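Local structure of acyltransferase (Actinoplanes teichomyceticus, 4Q38) at residues Arg22-Leu27 against Asp83-Trp88; Ala32-Glu37 against Gly110-Pro115; Arg57-Arg62 against Val150-Leu155; His95-His100 against His183-Leu188; Phe125-Phe130 against Thr156-Leu161. The protein probably transfers a long fatty acyl chain from acyl-coenzyme A to the amino sugar of the glycopeptide antibiotic teicoplanin. All coordinates share one frame; numbering follows the deposited sequence.

Interaction 1 of 5, residues Arg22-Leu27 against Asp83-Trp88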
# COMPACT_ATOMS: atom_id res chain seq x y z
N ARG A 22 17.06 -16.61 9.32
CA ARG A 22 15.90 -16.50 10.21
C ARG A 22 16.32 -16.19 11.65
O ARG A 22 15.76 -15.29 12.29
CB ARG A 22 15.06 -17.78 10.18
CG ARG A 22 13.70 -17.63 10.85
CD ARG A 22 12.95 -18.95 10.93
NE ARG A 22 13.63 -19.94 11.77
CZ ARG A 22 13.61 -19.94 13.10
NH1 ARG A 22 12.96 -18.99 13.78
NH2 ARG A 22 14.26 -20.89 13.76
N ILE A 23 17.30 -16.95 12.14
CA ILE A 23 17.77 -16.84 13.52
C ILE A 23 18.52 -15.52 13.75
O ILE A 23 18.27 -14.82 14.73
CB ILE A 23 18.60 -18.09 13.93
CG1 ILE A 23 17.69 -19.32 14.03
CG2 ILE A 23 19.32 -17.86 15.26
CD1 ILE A 23 18.40 -20.66 13.96
N ALA A 24 19.41 -15.17 12.82
CA ALA A 24 20.15 -13.91 12.88
C ALA A 24 19.23 -12.69 12.95
O ALA A 24 19.47 -11.78 13.74
CB ALA A 24 21.09 -13.77 11.69
N LEU A 25 18.18 -12.69 12.13
CA LEU A 25 17.30 -11.53 12.04
C LEU A 25 16.22 -11.52 13.12
O LEU A 25 15.54 -10.51 13.32
CB LEU A 25 16.68 -11.41 10.64
CG LEU A 25 17.66 -11.23 9.47
CD1 LEU A 25 16.92 -11.23 8.14
CD2 LEU A 25 18.52 -9.98 9.59
N GLY A 26 16.08 -12.64 13.82
CA GLY A 26 15.11 -12.76 14.91
C GLY A 26 13.71 -13.04 14.40
O GLY A 26 12.73 -12.76 15.10
N LEU A 27 13.62 -13.60 13.20
CA LEU A 27 12.34 -13.90 12.55
C LEU A 27 11.68 -15.15 13.14
O LEU A 27 12.37 -16.12 13.48
CB LEU A 27 12.53 -14.03 11.03
CG LEU A 27 12.77 -12.70 10.29
CD1 LEU A 27 13.37 -12.93 8.91
CD2 LEU A 27 11.50 -11.86 10.22
N ASP A 83 26.20 -6.69 7.02
CA ASP A 83 24.80 -7.09 7.18
C ASP A 83 24.46 -8.27 6.26
O ASP A 83 23.56 -8.15 5.43
CB ASP A 83 23.88 -5.91 6.83
CG ASP A 83 24.22 -4.65 7.61
OD1 ASP A 83 23.93 -4.62 8.83
OD2 ASP A 83 24.77 -3.71 7.01
N PRO A 84 25.17 -9.41 6.42
CA PRO A 84 25.00 -10.50 5.45
C PRO A 84 23.61 -11.14 5.42
O PRO A 84 23.12 -11.47 4.34
CB PRO A 84 26.06 -11.54 5.86
CG PRO A 84 26.33 -11.25 7.30
CD PRO A 84 26.18 -9.76 7.44
N ALA A 85 23.00 -11.33 6.59
CA ALA A 85 21.68 -11.95 6.67
C ALA A 85 20.64 -11.02 6.07
O ALA A 85 19.81 -11.45 5.27
CB ALA A 85 21.33 -12.29 8.11
N LEU A 86 20.71 -9.74 6.43
CA LEU A 86 19.81 -8.74 5.89
C LEU A 86 19.97 -8.62 4.37
O LEU A 86 18.97 -8.53 3.65
CB LEU A 86 20.03 -7.39 6.59
CG LEU A 86 18.90 -6.38 6.41
CD1 LEU A 86 18.74 -5.53 7.66
CD2 LEU A 86 19.14 -5.51 5.19
N TRP A 87 21.21 -8.63 3.90
CA TRP A 87 21.49 -8.52 2.47
C TRP A 87 20.97 -9.71 1.70
O TRP A 87 20.38 -9.54 0.62
CB TRP A 87 22.98 -8.30 2.18
CG TRP A 87 23.18 -7.66 0.83
CD1 TRP A 87 23.40 -8.29 -0.39
CD2 TRP A 87 23.13 -6.22 0.51
NE1 TRP A 87 23.51 -7.37 -1.41
CE2 TRP A 87 23.35 -6.12 -0.94
CE3 TRP A 87 22.94 -5.06 1.25
CZ2 TRP A 87 23.39 -4.88 -1.59
CZ3 TRP A 87 22.98 -3.82 0.58
CH2 TRP A 87 23.20 -3.74 -0.81
N TRP A 88 21.17 -10.90 2.24
CA TRP A 88 20.65 -12.14 1.66
C TRP A 88 19.17 -12.01 1.40
O TRP A 88 18.68 -12.34 0.31
CB TRP A 88 20.91 -13.30 2.61
CG TRP A 88 20.49 -14.68 2.13
CD1 TRP A 88 21.28 -15.62 1.47
CD2 TRP A 88 19.18 -15.33 2.28
NE1 TRP A 88 20.57 -16.76 1.21
CE2 TRP A 88 19.30 -16.65 1.66
CE3 TRP A 88 17.95 -14.95 2.84
CZ2 TRP A 88 18.24 -17.55 1.62
CZ3 TRP A 88 16.88 -15.86 2.78
CH2 TRP A 88 17.02 -17.13 2.19
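Leu25, on the last turn of helix 18-25, packs against Ala85 and Leu86 in the first turn of helix 84-98. Its CB points toward the other helix, chi1 (-61°) sets CG anti to the carbonyl carbon, and contact begins at CG, 4.1 Å from Ala85 CB. The two methyls then part company. Leu25 CD1 runs past the backbone of the second helix, 4.1 Å from Ala85 O, while CD2 dips into the angle between two residues, 3.9 Å from both Ala85 CB and Leu86 N and 4.2 Å from Leu86 CB. Beside it, Ala24 meets Ala85 methyl to methyl, CB to CB at 3.9 Å. Ala85 CB is thus touched by both Ala24 and Leu25, and the small side chains let the backbones come close, with the CA atoms of Ala24 and Ala85 6.7 Å apart. Just beyond Leu25 the helix ends in a Schellman motif: Gly26, with positive phi, is its C-prime residue, and Leu27 N reaches back to Arg22 O. Arg22 NH1 also bonds Leu27 O at 2.9 Å, tying the turn to the helix it closes. Since no hydrogen bond or ion pair crosses between 22-27 and 83-88, this small, partly buried junction rests on van der Waals packing of aliphatic groups on each other and on the helix backbone.

Interaction 2 of 5, residues Ala32-Glu37 against Gly110-Pro115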
# COMPACT_ATOMS: atom_id res chain seq x y z
N ALA A 32 9.77 -19.59 8.17
CA ALA A 32 10.67 -20.58 7.58
C ALA A 32 10.29 -20.99 6.15
O ALA A 32 11.16 -21.08 5.27
CB ALA A 32 10.78 -21.82 8.47
N ALA A 33 9.00 -21.23 5.91
CA ALA A 33 8.50 -21.61 4.58
C ALA A 33 8.83 -20.55 3.54
O ALA A 33 9.32 -20.86 2.45
CB ALA A 33 7.00 -21.88 4.63
N TRP A 34 8.57 -19.29 3.89
CA TRP A 34 8.89 -18.14 3.03
C TRP A 34 10.37 -18.10 2.73
O TRP A 34 10.77 -17.94 1.57
CB TRP A 34 8.43 -16.85 3.71
CG TRP A 34 8.85 -15.57 3.03
CD1 TRP A 34 9.71 -14.59 3.51
CD2 TRP A 34 8.41 -15.08 1.71
NE1 TRP A 34 9.84 -13.56 2.61
CE2 TRP A 34 9.08 -13.79 1.51
CE3 TRP A 34 7.56 -15.57 0.71
CZ2 TRP A 34 8.90 -13.04 0.36
CZ3 TRP A 34 7.39 -14.79 -0.45
CH2 TRP A 34 8.05 -13.56 -0.62
N LEU A 35 11.18 -18.26 3.76
CA LEU A 35 12.63 -18.18 3.62
C LEU A 35 13.21 -19.33 2.80
O LEU A 35 14.16 -19.14 2.03
CB LEU A 35 13.28 -18.09 5.00
CG LEU A 35 12.95 -16.79 5.74
CD1 LEU A 35 13.38 -16.87 7.20
CD2 LEU A 35 13.61 -15.60 5.07
N THR A 36 12.61 -20.52 2.94
CA THR A 36 12.96 -21.65 2.08
C THR A 36 12.62 -21.33 0.63
O THR A 36 13.43 -21.56 -0.28
CB THR A 36 12.22 -22.93 2.52
OG1 THR A 36 12.60 -23.25 3.86
CG2 THR A 36 12.55 -24.12 1.62
N GLU A 37 11.43 -20.77 0.41
CA GLU A 37 11.03 -20.37 -0.93
C GLU A 37 12.02 -19.37 -1.52
O GLU A 37 12.40 -19.48 -2.68
CB GLU A 37 9.60 -19.81 -0.94
CG GLU A 37 9.05 -19.58 -2.34
CD GLU A 37 7.67 -18.93 -2.35
OE1 GLU A 37 7.02 -18.84 -1.28
OE2 GLU A 37 7.24 -18.51 -3.44
N GLY A 110 5.14 -9.39 0.25
CA GLY A 110 6.31 -8.51 0.38
C GLY A 110 7.34 -9.03 1.37
O GLY A 110 8.44 -8.48 1.48
N GLY A 111 6.99 -10.09 2.08
CA GLY A 111 7.85 -10.64 3.13
C GLY A 111 7.50 -10.06 4.49
O GLY A 111 6.77 -9.06 4.57
N PRO A 112 8.01 -10.67 5.57
CA PRO A 112 7.69 -10.21 6.92
C PRO A 112 8.41 -8.91 7.29
O PRO A 112 9.43 -8.58 6.69
CB PRO A 112 8.21 -11.35 7.80
CG PRO A 112 9.36 -11.90 7.03
CD PRO A 112 8.90 -11.84 5.59
N PRO A 113 7.87 -8.18 8.28
CA PRO A 113 8.63 -7.07 8.86
C PRO A 113 9.82 -7.62 9.67
O PRO A 113 9.75 -8.74 10.18
CB PRO A 113 7.61 -6.41 9.79
CG PRO A 113 6.68 -7.52 10.18
CD PRO A 113 6.57 -8.38 8.96
N LEU A 114 10.91 -6.86 9.76
CA LEU A 114 12.07 -7.29 10.55
C LEU A 114 11.98 -6.74 11.97
O LEU A 114 11.64 -5.57 12.16
CB LEU A 114 13.39 -6.86 9.89
CG LEU A 114 13.75 -7.45 8.52
CD1 LEU A 114 15.20 -7.12 8.17
CD2 LEU A 114 13.53 -8.96 8.49
N PRO A 115 12.25 -7.59 12.99
CA PRO A 115 12.26 -7.13 14.38
C PRO A 115 13.16 -5.90 14.56
O PRO A 115 14.26 -5.86 14.01
CB PRO A 115 12.84 -8.33 15.13
CG PRO A 115 12.44 -9.52 14.31
CD PRO A 115 12.44 -9.05 12.88
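Trp34 swings its indole toward Gly111 and Pro112 by placing CG anti to its backbone N (chi1 173°), and a chi2 of -115° turns the pyrrole side of the ring to the proline. The arrangement is a helix packed on an extended loop: helix 32-41 supplies the tryptophan, and the Gly-Gly-Pro-Pro run that precedes helix 119-123 supplies glycine backbone and a proline ring. Trp34 CD1 lies 3.5 Å from Pro112 CD, the ring meeting the pyrrolidine at a slant. Next along the indole, NE1 is 3.6 Å from Gly111 CA, so the glycine backbone lies directly against the ring. Two carbonyls of the loop bond to other parts of the chain: Gly111 O to Gln177 and Pro112 O to His126. Trp34 also rests on Ala96 of helix 84-98, so its ring is wedged between loop and helix. At the benzene end of the indole, CZ2 sits 3.9 Å from the backbone N of Gly111.

Interaction 3 of 5, residues Arg57-Arg62 against Val150-Leu155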
# COMPACT_ATOMS: atom_id res chain seq x y z
N ARG A 57 19.39 10.37 -1.84
CA ARG A 57 18.60 11.51 -1.38
C ARG A 57 17.70 12.09 -2.47
O ARG A 57 16.58 12.51 -2.18
CB ARG A 57 19.49 12.61 -0.77
CG ARG A 57 20.14 12.23 0.57
CD ARG A 57 19.13 11.92 1.68
NE ARG A 57 18.29 13.07 2.05
CZ ARG A 57 18.58 13.94 3.02
NH1 ARG A 57 19.70 13.82 3.73
NH2 ARG A 57 17.75 14.95 3.26
N ASP A 58 18.19 12.10 -3.70
CA ASP A 58 17.40 12.58 -4.83
C ASP A 58 16.21 11.65 -5.09
O ASP A 58 15.08 12.11 -5.29
CB ASP A 58 18.25 12.70 -6.10
CG ASP A 58 19.14 13.95 -6.11
OD1 ASP A 58 18.96 14.86 -5.27
OD2 ASP A 58 20.03 14.02 -6.98
N LEU A 59 16.47 10.34 -5.08
CA LEU A 59 15.40 9.37 -5.31
C LEU A 59 14.34 9.42 -4.21
O LEU A 59 13.15 9.52 -4.50
CB LEU A 59 15.96 7.96 -5.48
CG LEU A 59 14.93 6.86 -5.83
CD1 LEU A 59 14.14 7.21 -7.09
CD2 LEU A 59 15.64 5.53 -6.00
N LEU A 60 14.78 9.39 -2.95
CA LEU A 60 13.86 9.50 -1.81
C LEU A 60 12.98 10.76 -1.88
O LEU A 60 11.78 10.71 -1.53
CB LEU A 60 14.62 9.41 -0.47
CG LEU A 60 15.16 8.00 -0.14
CD1 LEU A 60 16.32 8.04 0.85
CD2 LEU A 60 14.05 7.08 0.36
N ARG A 61 13.56 11.87 -2.33
CA ARG A 61 12.82 13.12 -2.44
C ARG A 61 11.80 13.03 -3.58
O ARG A 61 10.68 13.52 -3.46
CB ARG A 61 13.80 14.29 -2.64
CG ARG A 61 13.16 15.68 -2.66
CD ARG A 61 14.10 16.76 -2.12
NE ARG A 61 15.49 16.62 -2.59
CZ ARG A 61 16.53 16.29 -1.82
NH1 ARG A 61 16.38 16.06 -0.52
NH2 ARG A 61 17.73 16.18 -2.37
N ARG A 62 12.20 12.40 -4.68
CA ARG A 62 11.29 12.16 -5.81
C ARG A 62 10.09 11.29 -5.38
O ARG A 62 8.97 11.47 -5.86
CB ARG A 62 12.04 11.51 -6.97
CG ARG A 62 11.30 11.58 -8.29
CD ARG A 62 12.24 11.52 -9.48
NE ARG A 62 11.58 12.08 -10.65
CZ ARG A 62 12.12 12.15 -11.87
NH1 ARG A 62 13.34 11.67 -12.08
NH2 ARG A 62 11.43 12.69 -12.86
N VAL A 150 3.15 9.84 -14.49
CA VAL A 150 2.22 8.88 -13.89
C VAL A 150 3.01 7.85 -13.09
O VAL A 150 2.65 7.52 -11.96
CB VAL A 150 1.32 8.20 -14.96
CG1 VAL A 150 0.48 7.09 -14.33
CG2 VAL A 150 0.41 9.23 -15.62
N GLY A 151 4.10 7.35 -13.68
CA GLY A 151 4.99 6.40 -13.01
C GLY A 151 5.49 6.94 -11.68
O GLY A 151 5.39 6.27 -10.66
N TRP A 152 6.03 8.17 -11.70
CA TRP A 152 6.51 8.80 -10.47
C TRP A 152 5.40 9.09 -9.49
O TRP A 152 5.53 8.77 -8.31
CB TRP A 152 7.35 10.05 -10.78
CG TRP A 152 8.70 9.67 -11.35
CD1 TRP A 152 9.21 9.97 -12.61
CD2 TRP A 152 9.75 8.88 -10.69
NE1 TRP A 152 10.47 9.45 -12.77
CE2 TRP A 152 10.86 8.78 -11.66
CE3 TRP A 152 9.90 8.28 -9.43
CZ2 TRP A 152 12.04 8.10 -11.37
CZ3 TRP A 152 11.09 7.60 -9.16
CH2 TRP A 152 12.14 7.51 -10.10
N GLU A 153 4.30 9.67 -9.96
CA GLU A 153 3.15 9.96 -9.08
C GLU A 153 2.71 8.69 -8.33
O GLU A 153 2.41 8.74 -7.13
CB GLU A 153 1.99 10.53 -9.89
CG GLU A 153 0.84 11.10 -9.07
CD GLU A 153 -0.31 11.56 -9.96
OE1 GLU A 153 -0.03 12.08 -11.06
OE2 GLU A 153 -1.49 11.41 -9.57
N THR A 154 2.68 7.57 -9.04
CA THR A 154 2.33 6.28 -8.44
C THR A 154 3.30 5.88 -7.32
O THR A 154 2.89 5.50 -6.23
CB THR A 154 2.27 5.20 -9.54
OG1 THR A 154 1.27 5.58 -10.50
CG2 THR A 154 1.95 3.82 -8.94
N LEU A 155 4.60 5.98 -7.60
CA LEU A 155 5.62 5.53 -6.66
C LEU A 155 5.76 6.40 -5.41
O LEU A 155 6.33 5.94 -4.42
CB LEU A 155 6.98 5.36 -7.38
CG LEU A 155 7.00 4.31 -8.50
CD1 LEU A 155 8.36 4.28 -9.21
CD2 LEU A 155 6.64 2.92 -7.99
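Helices 53-62 and 148-155 come nearest where the CA atoms of Arg62 and Trp152 are 7.5 Å apart, each sending its side chain toward the other helix. Arg62 starts with CG anti to the backbone N (chi1 -164°) and stays extended out to NE, which carries the chain from CG outward across one face of the indole. CD sits almost squarely over the six-membered ring, 3.7 Å from its centroid, as a CH-pi contact. The guanidinium follows over the five-membered ring in a stacked cation-pi pair: the planes differ by just 9°, and CZ is 3.6 Å from that centroid. Within this all-helical part of the N-acyltransferase N-terminal domain, the stack bridges two helices at the surface. A second arginine, Arg138 of helix 125-143, makes another cation-pi contact with Trp152. Leu59, one turn before Arg62, extends the contact to the far end of the indole, its CD1 standing 3.6 Å from Trp152 CH2. Leu59 also touches Leu131 of helix 125-143.

Interaction 4 of 5, residues His95-His100 against His183-Leu188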
# COMPACT_ATOMS: atom_id res chain seq x y z
N HIS A 95 13.91 -10.12 -5.66
CA HIS A 95 13.68 -11.12 -6.70
C HIS A 95 12.27 -11.67 -6.67
O HIS A 95 11.64 -11.80 -7.71
CB HIS A 95 14.72 -12.23 -6.59
CG HIS A 95 14.80 -13.14 -7.80
ND1 HIS A 95 15.51 -14.29 -7.80
CD2 HIS A 95 14.23 -13.04 -9.07
CE1 HIS A 95 15.40 -14.89 -9.01
NE2 HIS A 95 14.61 -14.13 -9.78
N ALA A 96 11.78 -11.98 -5.47
CA ALA A 96 10.43 -12.51 -5.30
C ALA A 96 9.34 -11.55 -5.76
O ALA A 96 8.23 -11.97 -6.08
CB ALA A 96 10.20 -12.92 -3.85
N ILE A 97 9.66 -10.26 -5.79
CA ILE A 97 8.73 -9.24 -6.32
C ILE A 97 8.82 -9.10 -7.84
O ILE A 97 7.80 -9.19 -8.54
CB ILE A 97 8.90 -7.88 -5.60
CG1 ILE A 97 8.56 -8.02 -4.11
CG2 ILE A 97 8.01 -6.81 -6.26
CD1 ILE A 97 8.91 -6.81 -3.27
N VAL A 98 10.03 -8.89 -8.37
CA VAL A 98 10.20 -8.65 -9.81
C VAL A 98 9.85 -9.85 -10.70
O VAL A 98 9.53 -9.68 -11.87
CB VAL A 98 11.60 -8.11 -10.19
CG1 VAL A 98 11.82 -6.74 -9.56
CG2 VAL A 98 12.70 -9.10 -9.79
N ARG A 99 9.88 -11.05 -10.12
CA ARG A 99 9.46 -12.26 -10.83
C ARG A 99 7.96 -12.18 -11.19
O ARG A 99 7.51 -12.88 -12.10
CB ARG A 99 9.74 -13.52 -10.00
CG ARG A 99 8.88 -13.64 -8.75
CD ARG A 99 9.03 -14.99 -8.07
NE ARG A 99 8.34 -15.02 -6.78
CZ ARG A 99 8.35 -16.06 -5.94
NH1 ARG A 99 9.03 -17.16 -6.26
NH2 ARG A 99 7.70 -16.01 -4.79
N HIS A 100 7.21 -11.35 -10.47
CA HIS A 100 5.79 -11.13 -10.76
C HIS A 100 5.48 -9.79 -11.37
O HIS A 100 4.33 -9.32 -11.30
CB HIS A 100 4.96 -11.31 -9.50
CG HIS A 100 4.99 -12.71 -8.94
ND1 HIS A 100 4.76 -13.80 -9.71
CD2 HIS A 100 5.22 -13.18 -7.65
CE1 HIS A 100 4.84 -14.91 -8.94
NE2 HIS A 100 5.11 -14.53 -7.69
N HIS A 183 2.57 -1.41 -6.32
CA HIS A 183 3.28 -0.35 -7.04
C HIS A 183 4.47 -0.93 -7.75
O HIS A 183 4.71 -0.62 -8.92
CB HIS A 183 3.77 0.75 -6.09
CG HIS A 183 2.74 1.22 -5.09
ND1 HIS A 183 2.17 0.40 -4.20
CD2 HIS A 183 2.23 2.49 -4.85
CE1 HIS A 183 1.31 1.09 -3.43
NE2 HIS A 183 1.36 2.38 -3.81
N LEU A 184 5.22 -1.78 -7.05
CA LEU A 184 6.49 -2.34 -7.57
C LEU A 184 6.32 -3.39 -8.67
O LEU A 184 7.26 -3.67 -9.42
CB LEU A 184 7.34 -2.91 -6.42
CG LEU A 184 7.88 -1.87 -5.42
CD1 LEU A 184 8.58 -2.55 -4.24
CD2 LEU A 184 8.80 -0.88 -6.09
N ARG A 185 5.13 -3.98 -8.77
CA ARG A 185 4.85 -4.88 -9.88
C ARG A 185 4.23 -4.16 -11.07
O ARG A 185 3.90 -4.79 -12.07
CB ARG A 185 3.96 -6.03 -9.44
CG ARG A 185 4.70 -7.08 -8.63
CD ARG A 185 3.73 -8.14 -8.15
NE ARG A 185 2.82 -7.66 -7.10
CZ ARG A 185 1.65 -8.22 -6.81
NH1 ARG A 185 1.20 -9.24 -7.55
NH2 ARG A 185 0.91 -7.74 -5.82
N GLY A 186 4.06 -2.85 -10.98
CA GLY A 186 3.46 -2.12 -12.08
C GLY A 186 2.01 -2.51 -12.37
O GLY A 186 1.56 -2.42 -13.51
N ILE A 187 1.29 -2.94 -11.34
CA ILE A 187 -0.12 -3.31 -11.46
C ILE A 187 -1.06 -2.32 -10.81
O ILE A 187 -2.28 -2.52 -10.79
CB ILE A 187 -0.38 -4.75 -10.92
CG1 ILE A 187 -0.04 -4.85 -9.42
CG2 ILE A 187 0.42 -5.75 -11.74
CD1 ILE A 187 -0.61 -6.07 -8.72
N LEU A 188 -0.49 -1.23 -10.28
CA LEU A 188 -1.25 -0.17 -9.63
C LEU A 188 -0.74 1.16 -10.17
O LEU A 188 0.48 1.36 -10.28
CB LEU A 188 -1.04 -0.21 -8.11
CG LEU A 188 -1.74 0.88 -7.26
CD1 LEU A 188 -3.16 0.48 -6.93
CD2 LEU A 188 -0.98 1.10 -5.95
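Ile97 and Arg185 meet at roughly a right angle, the isoleucine reaching in with its CG2 branch, which lies 4.0 Å from Leu184 CB and 4.1 Å from Arg185 CG. The arginine uses its aliphatic stem here. It runs alongside the C-terminal end of segment 95-100 so that CG lies 3.8 Å from Ile97 O and CD lies 3.4 Å from His100 O; CD also packs against His100 CB at 3.7 Å. A bend at chi3 (-71°) then turns the guanidinium away from these carbonyls. Its charge is met beyond the two segments, NE bonding Thr181 O and NH1 bonding Ala106 O, while Ile187 CD1 lies 3.6 Å above its plane. Such bonds probably fix the rotation of the group and hold the stem against His100. Directly after Arg185, Gly186 has positive phi and closes helix 177-184 in a Schellman motif, redirecting the chain. The contact therefore joins the ends of two helices, 84-98 and 177-184. Helix 125-143 packs on both, through Val129 on Ile97 and Phe130 on Leu184; helix 32-41 meets Ala96, and strand 188-191, an outermost strand of the mixed sheet, begins immediately after Ile187.

Interaction 5 of 5, residues Phe125-Phe130 against Thr156-Leu161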
# COMPACT_ATOMS: atom_id res chain seq x y z
N PHE A 125 13.96 -1.82 6.25
CA PHE A 125 14.24 -2.91 5.30
C PHE A 125 13.46 -2.79 3.99
O PHE A 125 14.02 -2.87 2.91
CB PHE A 125 14.00 -4.28 5.94
CG PHE A 125 14.24 -5.44 5.01
CD1 PHE A 125 15.55 -5.87 4.74
CD2 PHE A 125 13.18 -6.09 4.38
CE1 PHE A 125 15.78 -6.93 3.86
CE2 PHE A 125 13.40 -7.15 3.51
CZ PHE A 125 14.71 -7.57 3.26
N HIS A 126 12.15 -2.63 4.10
CA HIS A 126 11.29 -2.62 2.91
C HIS A 126 11.35 -1.35 2.13
O HIS A 126 10.95 -1.30 0.96
CB HIS A 126 9.87 -2.99 3.33
CG HIS A 126 9.76 -4.41 3.80
ND1 HIS A 126 9.92 -5.45 2.97
CD2 HIS A 126 9.57 -4.94 5.08
CE1 HIS A 126 9.81 -6.60 3.67
NE2 HIS A 126 9.59 -6.29 4.96
N VAL A 127 11.87 -0.29 2.74
CA VAL A 127 12.24 0.89 1.97
C VAL A 127 13.42 0.56 1.04
O VAL A 127 13.43 0.97 -0.14
CB VAL A 127 12.58 2.08 2.89
CG1 VAL A 127 13.02 3.29 2.06
CG2 VAL A 127 11.38 2.44 3.75
N TYR A 128 14.40 -0.18 1.55
CA TYR A 128 15.55 -0.61 0.72
C TYR A 128 15.09 -1.54 -0.40
O TYR A 128 15.56 -1.43 -1.53
CB TYR A 128 16.66 -1.26 1.56
CG TYR A 128 17.19 -0.34 2.63
CD1 TYR A 128 17.76 0.89 2.29
CD2 TYR A 128 17.08 -0.67 3.97
CE1 TYR A 128 18.21 1.76 3.26
CE2 TYR A 128 17.53 0.19 4.96
CZ TYR A 128 18.09 1.40 4.60
OH TYR A 128 18.54 2.26 5.56
N VAL A 129 14.18 -2.45 -0.07
CA VAL A 129 13.53 -3.28 -1.10
C VAL A 129 12.93 -2.39 -2.18
O VAL A 129 13.16 -2.62 -3.36
CB VAL A 129 12.43 -4.20 -0.53
CG1 VAL A 129 11.73 -4.95 -1.66
CG2 VAL A 129 13.02 -5.21 0.45
N PHE A 130 12.16 -1.37 -1.76
CA PHE A 130 11.48 -0.49 -2.70
C PHE A 130 12.52 0.24 -3.58
O PHE A 130 12.41 0.23 -4.80
CB PHE A 130 10.60 0.52 -1.95
CG PHE A 130 9.59 1.25 -2.81
CD1 PHE A 130 9.98 2.27 -3.69
CD2 PHE A 130 8.23 0.94 -2.72
CE1 PHE A 130 9.04 2.94 -4.47
CE2 PHE A 130 7.29 1.60 -3.50
CZ PHE A 130 7.69 2.61 -4.36
N THR A 156 5.25 7.64 -5.46
CA THR A 156 5.30 8.56 -4.30
C THR A 156 4.52 8.08 -3.09
O THR A 156 4.72 8.63 -2.00
CB THR A 156 4.77 9.98 -4.62
OG1 THR A 156 3.38 9.92 -4.96
CG2 THR A 156 5.57 10.66 -5.73
N GLN A 157 3.64 7.09 -3.23
CA GLN A 157 2.99 6.57 -2.02
C GLN A 157 4.01 6.00 -1.03
O GLN A 157 3.70 5.86 0.15
CB GLN A 157 1.84 5.58 -2.27
CG GLN A 157 0.96 5.48 -1.01
CD GLN A 157 -0.33 4.68 -1.16
OE1 GLN A 157 -1.33 4.95 -0.47
NE2 GLN A 157 -0.31 3.70 -2.03
N LEU A 158 5.23 5.69 -1.49
CA LEU A 158 6.26 5.26 -0.54
C LEU A 158 6.43 6.29 0.57
O LEU A 158 6.46 5.94 1.75
CB LEU A 158 7.61 5.02 -1.24
CG LEU A 158 8.76 4.66 -0.29
CD1 LEU A 158 8.52 3.33 0.42
CD2 LEU A 158 10.10 4.65 -1.02
N GLY A 159 6.54 7.56 0.19
CA GLY A 159 6.70 8.63 1.18
C GLY A 159 5.55 8.70 2.17
O GLY A 159 5.76 8.86 3.36
N GLU A 160 4.33 8.58 1.66
CA GLU A 160 3.12 8.58 2.49
C GLU A 160 3.18 7.46 3.52
O GLU A 160 2.88 7.65 4.69
CB GLU A 160 1.89 8.42 1.58
CG GLU A 160 0.56 8.25 2.31
CD GLU A 160 -0.61 8.02 1.37
OE1 GLU A 160 -0.74 8.78 0.39
OE2 GLU A 160 -1.41 7.07 1.60
N LEU A 161 3.58 6.27 3.07
CA LEU A 161 3.58 5.09 3.94
C LEU A 161 4.71 5.17 4.96
O LEU A 161 4.55 4.73 6.10
CB LEU A 161 3.68 3.81 3.10
CG LEU A 161 2.50 3.54 2.14
CD1 LEU A 161 2.90 2.51 1.09
CD2 LEU A 161 1.26 3.06 2.91
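Two helices of the N-acyltransferase N-terminal domain, 125-143 and 157-169, pack here through a leucine laid over a phenylalanine ring in the protein interior. The two side chains run past one another in opposite senses: Leu158 leaves its helix above the outer end of the Phe130 ring and points back along it toward the other helix. Its CB is a CH-pi partner, 4.0 Å from the ring centroid and 13° off the normal, so it stands well over the face. Chi1 of 176° sends Leu158 CG onward across the ring, and the two methyls then settle on either side of the root of the phenyl group, with CD2 3.6 Å from Phe130 CD1 and CD1 4.0 Å from Phe130 CD2. Phe130 reaches the leucine with its CG anti to the backbone N (chi1 -165°), which extends the ring toward the second helix. A looser touch, Val127 CG1 to Leu158 CD2 at 4.5 Å, brings in the preceding turn. No polar bond crosses between the segments, as suits three buried hydrocarbon groups. Gln157, next to Leu158 in the chain, touches the bound decanoyl-glucosamine, while the Leu158 side chain is itself about 12 Å from the ligand. Around the contact, Thr180 and Leu184 of helix 177-184 pack on Phe130, Ile73 of helix 67-76 lies on Val127, and helix 84-98 packs against Phe125 and Val129 of helix 125-143.

Interactions 4 and 5 are buried, interactions 1 and 2 only partly so, and interaction 3 lies at the surface. The chemistry follows: a charged guanidinium stacks on an indole in interaction 3, whereas interactions 1 and 5 are built from aliphatic and aromatic packing without a polar bond between their segments, and interaction 4 uses the stem of an arginine whose charge is met further on. Helix 84-98 enters interaction 1 at its start and interaction 4 at its end. The contacts also touch: Glu37 in interaction 2 forms a salt bridge with Arg99 in interaction 4, Trp88 CH2 of interaction 1 packs on Leu35 O of interaction 2, and Leu155 O of interaction 3 lies against Phe130 CZ of interaction 5.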